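PDB 1PXZ: major pollen allergen Jun a 1, which cleaves pectate by beta-elimination with low activity, a calcium-dependent polysaccharide lyase reaction, and is the major allergen of mountain cedar pollen. Local coordinates for residues G265-A270 against A334-T339; A218-G223 against A241-D246; A62-A67 against V136-G141; G56-G61 against M82-A87. All coordinates share one frame; numbering follows the deposited sequence.

Interaction 1 of 4, residues G265-A270 against A334-T339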
loop_
_atom_site.group_PDB
_atom_site.type_symbol
_atom_site.label_atom_id
_atom_site.label_comp_id
_atom_site.label_asym_id
_atom_site.label_seq_id
_atom_site.Cartn_x
_atom_site.Cartn_y
_atom_site.Cartn_z
ATOM N N GLY A 265 -5.433 -16.506 -6.783
ATOM C CA GLY A 265 -4.044 -16.897 -6.921
ATOM C C GLY A 265 -3.173 -16.548 -5.734
ATOM O O GLY A 265 -1.942 -16.403 -5.885
ATOM N N ASN A 266 -3.727 -16.428 -4.539
ATOM C CA ASN A 266 -2.931 -16.211 -3.327
ATOM C C ASN A 266 -2.420 -17.528 -2.766
ATOM O O ASN A 266 -2.998 -18.576 -3.081
ATOM C CB ASN A 266 -3.795 -15.492 -2.283
ATOM C CG ASN A 266 -4.190 -14.114 -2.789
ATOM O OD1 ASN A 266 -3.294 -13.292 -3.023
ATOM N ND2 ASN A 266 -5.478 -13.864 -2.949
ATOM N N SER A 267 -1.378 -17.497 -1.943
ATOM C CA SER A 267 -0.940 -18.719 -1.262
ATOM C C SER A 267 -1.005 -18.449 0.242
ATOM O O SER A 267 -0.385 -17.503 0.745
ATOM C CB SER A 267 0.454 -19.128 -1.702
ATOM O OG SER A 267 0.946 -20.222 -0.923
ATOM N N PHE A 268 -1.788 -19.256 0.956
ATOM C CA PHE A 268 -2.041 -19.003 2.367
ATOM C C PHE A 268 -1.473 -20.156 3.194
ATOM O O PHE A 268 -1.910 -21.294 2.986
ATOM C CB PHE A 268 -3.535 -18.863 2.639
ATOM C CG PHE A 268 -4.340 -17.820 1.889
ATOM C CD1 PHE A 268 -4.289 -16.475 2.249
ATOM C CD2 PHE A 268 -5.156 -18.186 0.818
ATOM C CE1 PHE A 268 -5.050 -15.549 1.542
ATOM C CE2 PHE A 268 -5.918 -17.264 0.119
ATOM C CZ PHE A 268 -5.879 -15.923 0.491
ATOM N N THR A 269 -0.539 -19.875 4.087
ATOM C CA THR A 269 -0.014 -20.887 5.016
ATOM C C THR A 269 -0.559 -20.609 6.403
ATOM O O THR A 269 -0.233 -19.596 7.032
ATOM C CB THR A 269 1.526 -20.890 4.999
ATOM O OG1 THR A 269 1.964 -21.224 3.679
ATOM C CG2 THR A 269 2.056 -21.942 5.966
ATOM N N ALA A 270 -1.438 -21.446 6.941
ATOM C CA ALA A 270 -2.091 -21.225 8.228
ATOM C C ALA A 270 -1.165 -21.470 9.418
ATOM O O ALA A 270 -0.220 -22.255 9.318
ATOM C CB ALA A 270 -3.328 -22.122 8.425
ATOM N N ALA A 334 1.955 -20.523 -7.733
ATOM C CA ALA A 334 3.066 -19.705 -8.243
ATOM C C ALA A 334 3.392 -18.506 -7.373
ATOM O O ALA A 334 4.413 -17.854 -7.584
ATOM C CB ALA A 334 2.711 -19.222 -9.651
ATOM N N ALA A 335 2.564 -18.159 -6.398
ATOM C CA ALA A 335 2.717 -16.931 -5.618
ATOM C C ALA A 335 4.056 -16.828 -4.917
ATOM O O ALA A 335 4.627 -15.725 -4.913
ATOM C CB ALA A 335 1.582 -16.779 -4.604
ATOM N N PRO A 336 4.600 -17.862 -4.311
ATOM C CA PRO A 336 5.959 -17.715 -3.766
ATOM C C PRO A 336 6.953 -17.256 -4.815
ATOM O O PRO A 336 7.808 -16.400 -4.537
ATOM C CB PRO A 336 6.298 -19.131 -3.275
ATOM C CG PRO A 336 4.963 -19.742 -2.966
ATOM C CD PRO A 336 4.028 -19.182 -4.001
ATOM N N GLN A 337 6.895 -17.783 -6.031
ATOM C CA GLN A 337 7.855 -17.331 -7.045
ATOM C C GLN A 337 7.607 -15.886 -7.475
ATOM O O GLN A 337 8.557 -15.138 -7.736
ATOM C CB GLN A 337 7.801 -18.221 -8.292
ATOM C CG GLN A 337 8.745 -19.407 -8.264
ATOM C CD GLN A 337 10.168 -19.032 -7.894
ATOM O OE1 GLN A 337 10.967 -18.682 -8.763
ATOM N NE2 GLN A 337 10.480 -19.102 -6.603
ATOM N N LEU A 338 6.328 -15.529 -7.554
ATOM C CA LEU A 338 5.961 -14.202 -8.069
ATOM C C LEU A 338 6.283 -13.107 -7.063
ATOM O O LEU A 338 6.323 -11.930 -7.440
ATOM C CB LEU A 338 4.463 -14.141 -8.427
ATOM C CG LEU A 338 4.049 -15.017 -9.610
ATOM C CD1 LEU A 338 2.533 -15.143 -9.691
ATOM C CD2 LEU A 338 4.598 -14.490 -10.926
ATOM N N THR A 339 6.496 -13.500 -5.804
ATOM C CA THR A 339 6.734 -12.540 -4.735
ATOM C C THR A 339 8.164 -12.643 -4.208
ATOM O O THR A 339 8.450 -12.063 -3.152
ATOM C CB THR A 339 5.779 -12.717 -3.544
ATOM O OG1 THR A 339 5.850 -14.069 -3.053
ATOM C CG2 THR A 339 4.310 -12.516 -3.923
#

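Interaction 2 of 4, residues A218-G223 against A241-D246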
loop_
_atom_site.group_PDB
_atom_site.type_symbol
_atom_site.label_atom_id
_atom_site.label_comp_id
_atom_site.label_asym_id
_atom_site.label_seq_id
_atom_site.Cartn_x
_atom_site.Cartn_y
_atom_site.Cartn_z
ATOM N N ALA A 218 -1.517 -6.689 -4.948
ATOM C CA ALA A 218 -0.893 -7.750 -5.729
ATOM C C ALA A 218 0.604 -7.972 -5.523
ATOM O O ALA A 218 1.380 -7.026 -5.418
ATOM C CB ALA A 218 -1.132 -7.439 -7.208
ATOM N N PHE A 219 1.005 -9.229 -5.522
ATOM C CA PHE A 219 2.394 -9.663 -5.483
ATOM C C PHE A 219 3.109 -9.226 -4.199
ATOM O O PHE A 219 4.335 -9.030 -4.199
ATOM C CB PHE A 219 3.172 -9.159 -6.702
ATOM C CG PHE A 219 2.433 -9.336 -8.025
ATOM C CD1 PHE A 219 2.193 -10.613 -8.492
ATOM C CD2 PHE A 219 2.019 -8.233 -8.754
ATOM C CE1 PHE A 219 1.515 -10.789 -9.700
ATOM C CE2 PHE A 219 1.317 -8.399 -9.943
ATOM C CZ PHE A 219 1.063 -9.683 -10.395
ATOM N N ASN A 220 2.374 -9.091 -3.113
ATOM C CA ASN A 220 2.953 -8.699 -1.831
ATOM C C ASN A 220 3.351 -9.933 -1.027
ATOM O O ASN A 220 2.736 -10.992 -1.188
ATOM C CB ASN A 220 1.986 -7.859 -0.998
ATOM C CG ASN A 220 1.487 -6.619 -1.706
ATOM O OD1 ASN A 220 0.361 -6.551 -2.204
ATOM N ND2 ASN A 220 2.338 -5.600 -1.753
ATOM N N GLN A 221 4.355 -9.768 -0.182
ATOM C CA GLN A 221 4.736 -10.787 0.787
ATOM C C GLN A 221 4.139 -10.369 2.123
ATOM O O GLN A 221 4.537 -9.334 2.664
ATOM C CB GLN A 221 6.266 -10.960 0.899
ATOM C CG GLN A 221 6.625 -11.879 2.079
ATOM C CD GLN A 221 6.170 -13.318 1.824
ATOM O OE1 GLN A 221 6.381 -13.892 0.767
ATOM N NE2 GLN A 221 5.542 -13.936 2.812
ATOM N N PHE A 222 3.185 -11.129 2.657
ATOM C CA PHE A 222 2.573 -10.792 3.933
ATOM C C PHE A 222 3.177 -11.630 5.043
ATOM O O PHE A 222 2.840 -12.819 5.200
ATOM C CB PHE A 222 1.057 -11.038 3.871
ATOM C CG PHE A 222 0.327 -9.932 3.129
ATOM C CD1 PHE A 222 0.231 -8.659 3.656
ATOM C CD2 PHE A 222 -0.262 -10.205 1.916
ATOM C CE1 PHE A 222 -0.450 -7.648 2.986
ATOM C CE2 PHE A 222 -0.930 -9.197 1.212
ATOM C CZ PHE A 222 -0.999 -7.924 1.737
ATOM N N GLY A 223 4.073 -11.034 5.821
ATOM C CA GLY A 223 4.734 -11.801 6.860
ATOM C C GLY A 223 6.204 -12.027 6.610
ATOM O O GLY A 223 6.782 -11.608 5.584
ATOM N N ALA A 241 -4.548 -10.368 -5.340
ATOM C CA ALA A 241 -4.064 -11.308 -6.341
ATOM C C ALA A 241 -2.595 -11.693 -6.244
ATOM O O ALA A 241 -1.746 -10.798 -6.171
ATOM C CB ALA A 241 -4.277 -10.669 -7.727
ATOM N N ASN A 242 -2.252 -12.971 -6.281
ATOM C CA ASN A 242 -0.878 -13.462 -6.314
ATOM C C ASN A 242 -0.011 -12.866 -5.196
ATOM O O ASN A 242 1.137 -12.465 -5.410
ATOM C CB ASN A 242 -0.261 -13.177 -7.673
ATOM C CG ASN A 242 -0.659 -14.239 -8.686
ATOM O OD1 ASN A 242 -1.114 -15.347 -8.376
ATOM N ND2 ASN A 242 -0.458 -13.870 -9.929
ATOM N N ASN A 243 -0.591 -12.845 -3.991
ATOM C CA ASN A 243 0.199 -12.500 -2.809
ATOM C C ASN A 243 0.602 -13.762 -2.049
ATOM O O ASN A 243 -0.071 -14.778 -2.195
ATOM C CB ASN A 243 -0.605 -11.612 -1.869
ATOM C CG ASN A 243 -1.270 -10.424 -2.536
ATOM O OD1 ASN A 243 -2.438 -10.430 -2.938
ATOM N ND2 ASN A 243 -0.480 -9.361 -2.624
ATOM N N ASN A 244 1.648 -13.699 -1.236
ATOM C CA ASN A 244 2.130 -14.856 -0.470
ATOM C C ASN A 244 1.956 -14.619 1.014
ATOM O O ASN A 244 2.431 -13.600 1.542
ATOM C CB ASN A 244 3.601 -15.084 -0.829
ATOM C CG ASN A 244 4.143 -16.437 -0.440
ATOM O OD1 ASN A 244 3.417 -17.433 -0.427
ATOM N ND2 ASN A 244 5.428 -16.518 -0.111
ATOM N N TYR A 245 1.274 -15.503 1.744
ATOM C CA TYR A 245 0.982 -15.262 3.142
ATOM C C TYR A 245 1.686 -16.293 4.040
ATOM O O TYR A 245 1.426 -17.485 3.901
ATOM C CB TYR A 245 -0.519 -15.317 3.450
ATOM C CG TYR A 245 -1.401 -14.238 2.870
ATOM C CD1 TYR A 245 -1.731 -14.310 1.504
ATOM C CD2 TYR A 245 -1.904 -13.189 3.620
ATOM C CE1 TYR A 245 -2.539 -13.338 0.948
ATOM C CE2 TYR A 245 -2.726 -12.206 3.073
ATOM C CZ TYR A 245 -3.023 -12.312 1.721
ATOM O OH TYR A 245 -3.826 -11.356 1.125
ATOM N N ASP A 246 2.527 -15.816 4.945
ATOM C CA ASP A 246 3.024 -16.556 6.092
ATOM C C ASP A 246 1.929 -16.676 7.146
ATOM O O ASP A 246 0.928 -15.986 7.045
ATOM C CB ASP A 246 4.221 -15.842 6.743
ATOM C CG ASP A 246 5.463 -15.900 5.883
ATOM O OD1 ASP A 246 5.814 -17.017 5.415
ATOM O OD2 ASP A 246 6.115 -14.846 5.663
HETATM O O HOH W 1 0.512 -13.309 6.958
#

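Interaction 3 of 4, residues A62-A67 against V136-G141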
loop_
_atom_site.group_PDB
_atom_site.type_symbol
_atom_site.label_atom_id
_atom_site.label_comp_id
_atom_site.label_asym_id
_atom_site.label_seq_id
_atom_site.Cartn_x
_atom_site.Cartn_y
_atom_site.Cartn_z
ATOM N N ALA A 62 9.072 16.961 -1.523
ATOM C CA ALA A 62 7.746 16.324 -1.464
ATOM C C ALA A 62 6.618 17.336 -1.461
ATOM O O ALA A 62 5.491 17.020 -1.828
ATOM C CB ALA A 62 7.671 15.434 -0.231
ATOM N N THR A 63 6.866 18.593 -1.051
ATOM C CA THR A 63 5.778 19.552 -0.981
ATOM C C THR A 63 5.718 20.491 -2.188
ATOM O O THR A 63 4.837 21.363 -2.223
ATOM C CB THR A 63 5.892 20.445 0.283
ATOM O OG1 THR A 63 7.216 20.992 0.332
ATOM C CG2 THR A 63 5.691 19.611 1.542
ATOM N N ARG A 64 6.619 20.350 -3.156
ATOM C CA ARG A 64 6.554 21.292 -4.275
ATOM C C ARG A 64 5.287 21.055 -5.082
ATOM O O ARG A 64 4.761 19.941 -5.183
ATOM C CB ARG A 64 7.774 21.177 -5.189
ATOM C CG ARG A 64 9.109 21.567 -4.601
ATOM C CD ARG A 64 9.172 22.950 -3.962
ATOM N NE ARG A 64 8.738 22.858 -2.565
ATOM C CZ ARG A 64 8.564 23.884 -1.742
ATOM N NH1 ARG A 64 8.785 25.142 -2.125
ATOM N NH2 ARG A 64 8.158 23.659 -0.499
ATOM N N GLU A 65 4.765 22.117 -5.710
ATOM C CA GLU A 65 3.629 21.910 -6.608
ATOM C C GLU A 65 4.085 21.259 -7.904
ATOM O O GLU A 65 3.363 20.449 -8.486
ATOM C CB GLU A 65 2.912 23.235 -6.897
ATOM C CG GLU A 65 1.675 23.480 -6.051
ATOM C CD GLU A 65 1.452 22.501 -4.912
ATOM O OE1 GLU A 65 2.089 22.646 -3.830
ATOM O OE2 GLU A 65 0.611 21.584 -5.118
ATOM N N LYS A 66 5.273 21.568 -8.426
ATOM C CA LYS A 66 5.617 20.931 -9.698
ATOM C C LYS A 66 5.880 19.430 -9.547
ATOM O O LYS A 66 6.173 18.951 -8.456
ATOM C CB LYS A 66 6.841 21.611 -10.304
ATOM C CG LYS A 66 8.115 21.358 -9.503
ATOM C CD LYS A 66 9.222 22.292 -10.004
ATOM C CE LYS A 66 10.369 21.494 -10.594
ATOM N NZ LYS A 66 11.207 22.279 -11.536
ATOM N N ALA A 67 5.797 18.725 -10.668
ATOM C CA ALA A 67 6.067 17.294 -10.736
ATOM C C ALA A 67 7.533 17.011 -10.447
ATOM O O ALA A 67 8.418 17.623 -11.064
ATOM C CB ALA A 67 5.705 16.712 -12.100
ATOM N N VAL A 136 1.843 21.966 4.670
ATOM C CA VAL A 136 1.078 20.894 4.027
ATOM C C VAL A 136 1.565 20.773 2.593
ATOM O O VAL A 136 1.937 19.693 2.140
ATOM C CB VAL A 136 -0.432 21.137 4.127
ATOM C CG1 VAL A 136 -1.186 20.121 3.286
ATOM C CG2 VAL A 136 -0.910 21.036 5.578
ATOM N N SER A 137 1.615 21.892 1.866
ATOM C CA SER A 137 2.261 21.915 0.565
ATOM C C SER A 137 2.717 23.346 0.248
ATOM O O SER A 137 2.290 24.297 0.920
ATOM C CB SER A 137 1.347 21.445 -0.576
ATOM O OG SER A 137 0.411 22.473 -0.898
ATOM N N GLU A 138 3.547 23.453 -0.777
ATOM C CA GLU A 138 4.050 24.764 -1.197
ATOM C C GLU A 138 2.866 25.685 -1.431
ATOM O O GLU A 138 2.809 26.828 -0.972
ATOM C CB GLU A 138 4.924 24.627 -2.438
ATOM C CG GLU A 138 5.321 25.941 -3.105
ATOM C CD GLU A 138 6.002 25.760 -4.445
ATOM O OE1 GLU A 138 6.074 24.629 -4.974
ATOM O OE2 GLU A 138 6.482 26.777 -5.006
ATOM N N SER A 139 1.871 25.137 -2.134
ATOM C CA SER A 139 0.742 26.012 -2.477
ATOM C C SER A 139 -0.198 26.236 -1.313
ATOM O O SER A 139 -0.766 27.329 -1.190
ATOM C CB SER A 139 -0.037 25.433 -3.668
ATOM O OG SER A 139 -0.199 26.424 -4.675
ATOM N N ILE A 140 -0.386 25.211 -0.478
ATOM C CA ILE A 140 -1.352 25.366 0.613
ATOM C C ILE A 140 -0.788 26.191 1.753
ATOM O O ILE A 140 -1.526 26.922 2.406
ATOM C CB ILE A 140 -1.828 23.986 1.117
ATOM C CG1 ILE A 140 -2.690 23.254 0.071
ATOM C CG2 ILE A 140 -2.573 24.079 2.431
ATOM C CD1 ILE A 140 -3.052 21.832 0.459
ATOM N N GLY A 141 0.512 26.091 2.014
ATOM C CA GLY A 141 1.080 26.827 3.134
ATOM C C GLY A 141 0.986 26.069 4.438
ATOM O O GLY A 141 0.677 24.871 4.483
HETATM O O HOH W 2 -1.127 21.806 -3.041
HETATM O O HOH W 3 6.926 24.109 -7.500
#

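Interaction 4 of 4, residues G56-G61 against M82-A87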
loop_
_atom_site.group_PDB
_atom_site.type_symbol
_atom_site.label_atom_id
_atom_site.label_comp_id
_atom_site.label_asym_id
_atom_site.label_seq_id
_atom_site.Cartn_x
_atom_site.Cartn_y
_atom_site.Cartn_z
ATOM N N GLY A 56 16.970 20.557 -0.769
ATOM C CA GLY A 56 17.865 19.461 -0.436
ATOM C C GLY A 56 17.224 18.479 0.526
ATOM O O GLY A 56 17.716 17.355 0.642
ATOM N N THR A 57 16.169 18.875 1.226
ATOM C CA THR A 57 15.563 17.945 2.183
ATOM C C THR A 57 14.410 17.195 1.535
ATOM O O THR A 57 13.924 17.598 0.471
ATOM C CB THR A 57 15.006 18.639 3.447
ATOM O OG1 THR A 57 14.071 19.647 3.042
ATOM C CG2 THR A 57 16.153 19.287 4.214
ATOM N N LEU A 58 13.969 16.126 2.197
ATOM C CA LEU A 58 12.862 15.343 1.630
ATOM C C LEU A 58 11.583 16.152 1.614
ATOM O O LEU A 58 10.803 16.174 0.648
ATOM C CB LEU A 58 12.729 14.055 2.454
ATOM C CG LEU A 58 11.517 13.188 2.099
ATOM C CD1 LEU A 58 11.562 12.809 0.631
ATOM C CD2 LEU A 58 11.472 11.948 2.995
ATOM N N ARG A 59 11.297 16.877 2.713
ATOM C CA ARG A 59 10.026 17.600 2.763
ATOM C C ARG A 59 9.977 18.709 1.728
ATOM O O ARG A 59 8.926 18.959 1.144
ATOM C CB ARG A 59 9.744 18.178 4.149
ATOM C CG ARG A 59 8.362 18.839 4.266
ATOM C CD ARG A 59 8.235 19.431 5.673
ATOM N NE ARG A 59 8.369 18.414 6.719
ATOM C CZ ARG A 59 7.350 17.719 7.200
ATOM N NH1 ARG A 59 6.111 17.902 6.750
ATOM N NH2 ARG A 59 7.571 16.828 8.149
ATOM N N TYR A 60 11.096 19.389 1.471
ATOM C CA TYR A 60 11.039 20.383 0.386
ATOM C C TYR A 60 10.637 19.739 -0.925
ATOM O O TYR A 60 9.778 20.209 -1.654
ATOM C CB TYR A 60 12.415 21.042 0.247
ATOM C CG TYR A 60 12.500 22.141 -0.799
ATOM C CD1 TYR A 60 12.235 23.464 -0.464
ATOM C CD2 TYR A 60 12.854 21.861 -2.112
ATOM C CE1 TYR A 60 12.309 24.486 -1.406
ATOM C CE2 TYR A 60 12.928 22.870 -3.057
ATOM C CZ TYR A 60 12.660 24.169 -2.701
ATOM O OH TYR A 60 12.750 25.142 -3.675
ATOM N N GLY A 61 11.278 18.648 -1.335
ATOM C CA GLY A 61 10.863 18.151 -2.651
ATOM C C GLY A 61 9.446 17.609 -2.628
ATOM O O GLY A 61 8.686 17.759 -3.591
ATOM N N MET A 82 7.325 16.079 11.972
ATOM C CA MET A 82 5.879 16.147 11.857
ATOM C C MET A 82 5.420 15.248 10.705
ATOM O O MET A 82 6.274 14.848 9.910
ATOM C CB MET A 82 5.421 17.586 11.610
ATOM C CG MET A 82 5.640 18.505 12.815
ATOM S SD MET A 82 4.569 18.131 14.212
ATOM C CE MET A 82 2.990 18.711 13.589
ATOM N N PRO A 83 4.145 14.935 10.593
ATOM C CA PRO A 83 3.688 14.155 9.427
ATOM C C PRO A 83 4.155 14.785 8.119
ATOM O O PRO A 83 4.144 16.005 7.961
ATOM C CB PRO A 83 2.164 14.270 9.544
ATOM C CG PRO A 83 1.929 14.376 11.023
ATOM C CD PRO A 83 3.047 15.278 11.511
ATOM N N LEU A 84 4.639 13.991 7.178
ATOM C CA LEU A 84 5.064 14.538 5.898
ATOM C C LEU A 84 3.913 14.403 4.913
ATOM O O LEU A 84 3.603 13.266 4.548
ATOM C CB LEU A 84 6.272 13.783 5.377
ATOM C CG LEU A 84 6.679 14.068 3.931
ATOM C CD1 LEU A 84 6.836 15.562 3.689
ATOM C CD2 LEU A 84 7.967 13.324 3.599
ATOM N N TYR A 85 3.333 15.531 4.530
ATOM C CA TYR A 85 2.327 15.526 3.478
ATOM C C TYR A 85 3.012 15.593 2.119
ATOM O O TYR A 85 3.823 16.490 1.873
ATOM C CB TYR A 85 1.380 16.707 3.680
ATOM C CG TYR A 85 0.429 16.382 4.805
ATOM C CD1 TYR A 85 -0.740 15.688 4.527
ATOM C CD2 TYR A 85 0.729 16.767 6.101
ATOM C CE1 TYR A 85 -1.625 15.376 5.539
ATOM C CE2 TYR A 85 -0.159 16.452 7.114
ATOM C CZ TYR A 85 -1.318 15.766 6.827
ATOM O OH TYR A 85 -2.199 15.456 7.842
ATOM N N VAL A 86 2.695 14.629 1.271
ATOM C CA VAL A 86 3.306 14.480 -0.040
ATOM C C VAL A 86 2.353 15.041 -1.099
ATOM O O VAL A 86 1.211 14.573 -1.238
ATOM C CB VAL A 86 3.652 13.022 -0.386
ATOM C CG1 VAL A 86 4.243 12.948 -1.800
ATOM C CG2 VAL A 86 4.636 12.383 0.589
ATOM N N ALA A 87 2.766 16.035 -1.864
ATOM C CA ALA A 87 1.908 16.654 -2.871
ATOM C C ALA A 87 1.608 15.721 -4.029
ATOM O O ALA A 87 2.190 14.648 -4.218
ATOM C CB ALA A 87 2.603 17.943 -3.338
HETATM O O HOH W 4 4.342 18.222 4.398
#

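Interaction 1 of 4, residues G265-A270 against A334-T339
The carbonyl oxygen Ala335 O is gripped twice, both times by Thr339. Its hydroxyl reaches back with OG1 2.8 Å from Ala335 O, a donor standing 31° above the carbonyl plane, and the backbone amide of the same threonine adds a weak bond. The last turn of helix 335-338 is thus closed by the first residue beyond it, and Ala335 is left with its methyl turned toward 265-270. That methyl does most of the touching. Ala335 CB lies 3.9 Å from Ser267 CB and 3.8 Å from the carbonyl oxygen Gly265 O, while the ring of Pro336 comes alongside with CD 4.2 Å from Ser267 CB. Strand 267-269 belongs to one of the long parallel sheets of the beta-helix, and the short C-terminal helix rests against the outside of this coil. No hydrogen bond crosses between the two segments; the small contact is mostly methyl and methylene carbon, with one carbonyl oxygen against the methyl. Asn266 points away from the helix; its ND2 donates to Val240 O and to Ser263 OG, and its OD1 accepts from Asn243 N in the neighbouring coil.

Interaction 2 of 4, residues A218-G223 against A241-D246
Two successive coils of the parallel beta-helix run side by side, tight on the face carrying Phe222 and Tyr245, looser on the one carrying Gln221 and Asn244. On the tight face the two rings form an offset stack, centroids 4.7 Å apart and planes tilted by 22°. Phe222 CD2 sits over one face of the Tyr245 ring, toward its rim, and comes 3.4 Å from Tyr245 CE2. Both side chains set CG anti to the carbonyl carbon, so they point the same way; the rings of Phe192 and Phe268 meet Phe222 and Tyr245 in turn, on the neighbouring coils, and Met230 O holds the Tyr245 hydroxyl. Next to the rings, the amides of Asn220 and Asn243 lie nearly coplanar, 4° apart; Asn220 touches Asn190 and Asn266 bonds to the backbone of Asn243, consistent with the asparagine ladder known from parallel beta-helices. The backbone ties the coils with two nearly straight bonds, Asn244 N to Asn220 O at 2.9 Å and Phe222 N to Asn244 O at 2.8 Å. A third, Asp246 N to Phe222 O at 3.0 Å, is more bent.

The other face is partly exposed, and residues 218-223 open a segment that binds patient IgE. Gln221 bends at chi2 (68°) so that OE1 takes a hydrogen bond from Asn244 ND2, 2.9 Å away and on a lone pair, with the amide planes almost perpendicular. Gln221 NE2 comes 3.0 Å from Asp246 OD2. The chemistry is split: aromatic carbon and coplanar asparagine amides hold the interior, while amide and carboxylate groups populate the more exposed face.

Interaction 3 of 4, residues A62-A67 against V136-G141
The turn of the beta-hairpin 132-137/141-145 docks on the end of helix 58-63 and the residues that follow, near the N-terminal end of the beta-helix. Three hydrogen bonds cross. Glu138 N reaches Thr63 O at 2.9 Å, meeting the carbonyl from above its plane. Glu138 OE1, using its anti lone pair, accepts from Glu65 N, 2.9 Å away and nearly straight at 168°. Glu65 OE1 in turn is met from above its carboxylate plane by Ser139 N at 3.0 Å, while the chain of Glu65, bent at chi2, lays CG and CD against Ser139 CB. One water joins Lys66 N to Glu138 OE1, and another bridges Glu65 OE2 and Ser137 OG.

The next layer is Arg64. Its guanidinium lies flat over Glu138, with Glu138 CB 3.7 Å above the centre of the group and the carboxylate plane turned only 12° from it. The salt bridge from NH1 to Glu138 OE1 is long at 4.0 Å, and no N-H points at the oxygen. The guanidinium is fixed by NH2 donating in its own plane to Thr63 OG1, by NE on Tyr60 O and by a cation-pi contact with the Tyr60 ring; Thr63 OG1 is itself bonded to Arg59 O. This positive group may ease the closeness of the two glutamates. On the hairpin side an ST motif sets the turn, Ser137 OG accepting from Ile140 N at 2.9 Å.

Interaction 4 of 4, residues G56-G61 against M82-A87
Arg59 leaves helix 58-63 with CG anti to the backbone N, and its chain runs past Leu84 in the opposite direction. CB lies 3.9 Å from Leu84 CD1, and the next carbon, Arg59 CG, comes closer to the same methyl at 3.7 Å. The chain then bends at chi3 (-60°), which brings the guanidinium round so that Leu84 CD1 also stands over one of its faces, offset toward the rim. NE makes a salt bridge with Asp48, the strongest polar partner of the side chain. The two terminal nitrogens go to successive carbonyls of the facing chain, both lying in the guanidinium plane. NH1 donates to Pro83 O at 3.0 Å, almost straight (168°), and NH2 to Met82 O at 3.0 Å, more bent (145°); each carbonyl is approached from above its own plane. NH1 also gives a weak bond to a water that accepts from Tyr85 N, 2.9 Å away. The buried charge is therefore held flat, one methyl over a face and backbone oxygens at the edge.

Leu84 uses its other methyl on Leu58: the two CD2 atoms of Leu58 and Leu84 meet at 3.8 Å, the side chains crossing at about a right angle. Thr57, the N-cap, starts the helix with a weak OG1 bond from Tyr60 N. The side chain of Pro83 is about 9 Å from that of Asp149, a calcium ligand by similarity. A short helix is thus pinned beside strand 84-85, the outermost strand at the N-terminal end of an eight-stranded parallel sheet of the pectate lyase beta-helix.

The four contacts form two pairs on opposite sides of the chain's centre. Interactions 1 and 2 have centres about 6 Å apart and join through neighbouring strands, with Ser267 O 2.8 Å from Tyr245 N, a probable hydrogen bond. Interactions 3 and 4, with centres about 9 Å apart, share helix 58-63 and are linked by a probable bond of 2.9 Å between Ala62 O and Ala87 N. From interaction 2 to interaction 4 the centres are about 30 Å apart. Phe222 in interaction 2 has its side chain about 8 Å from that of Arg229, the predicted active-site residue, and Pro83 brings interaction 4 near the probable calcium site; interactions 1 and 3 are remote from both.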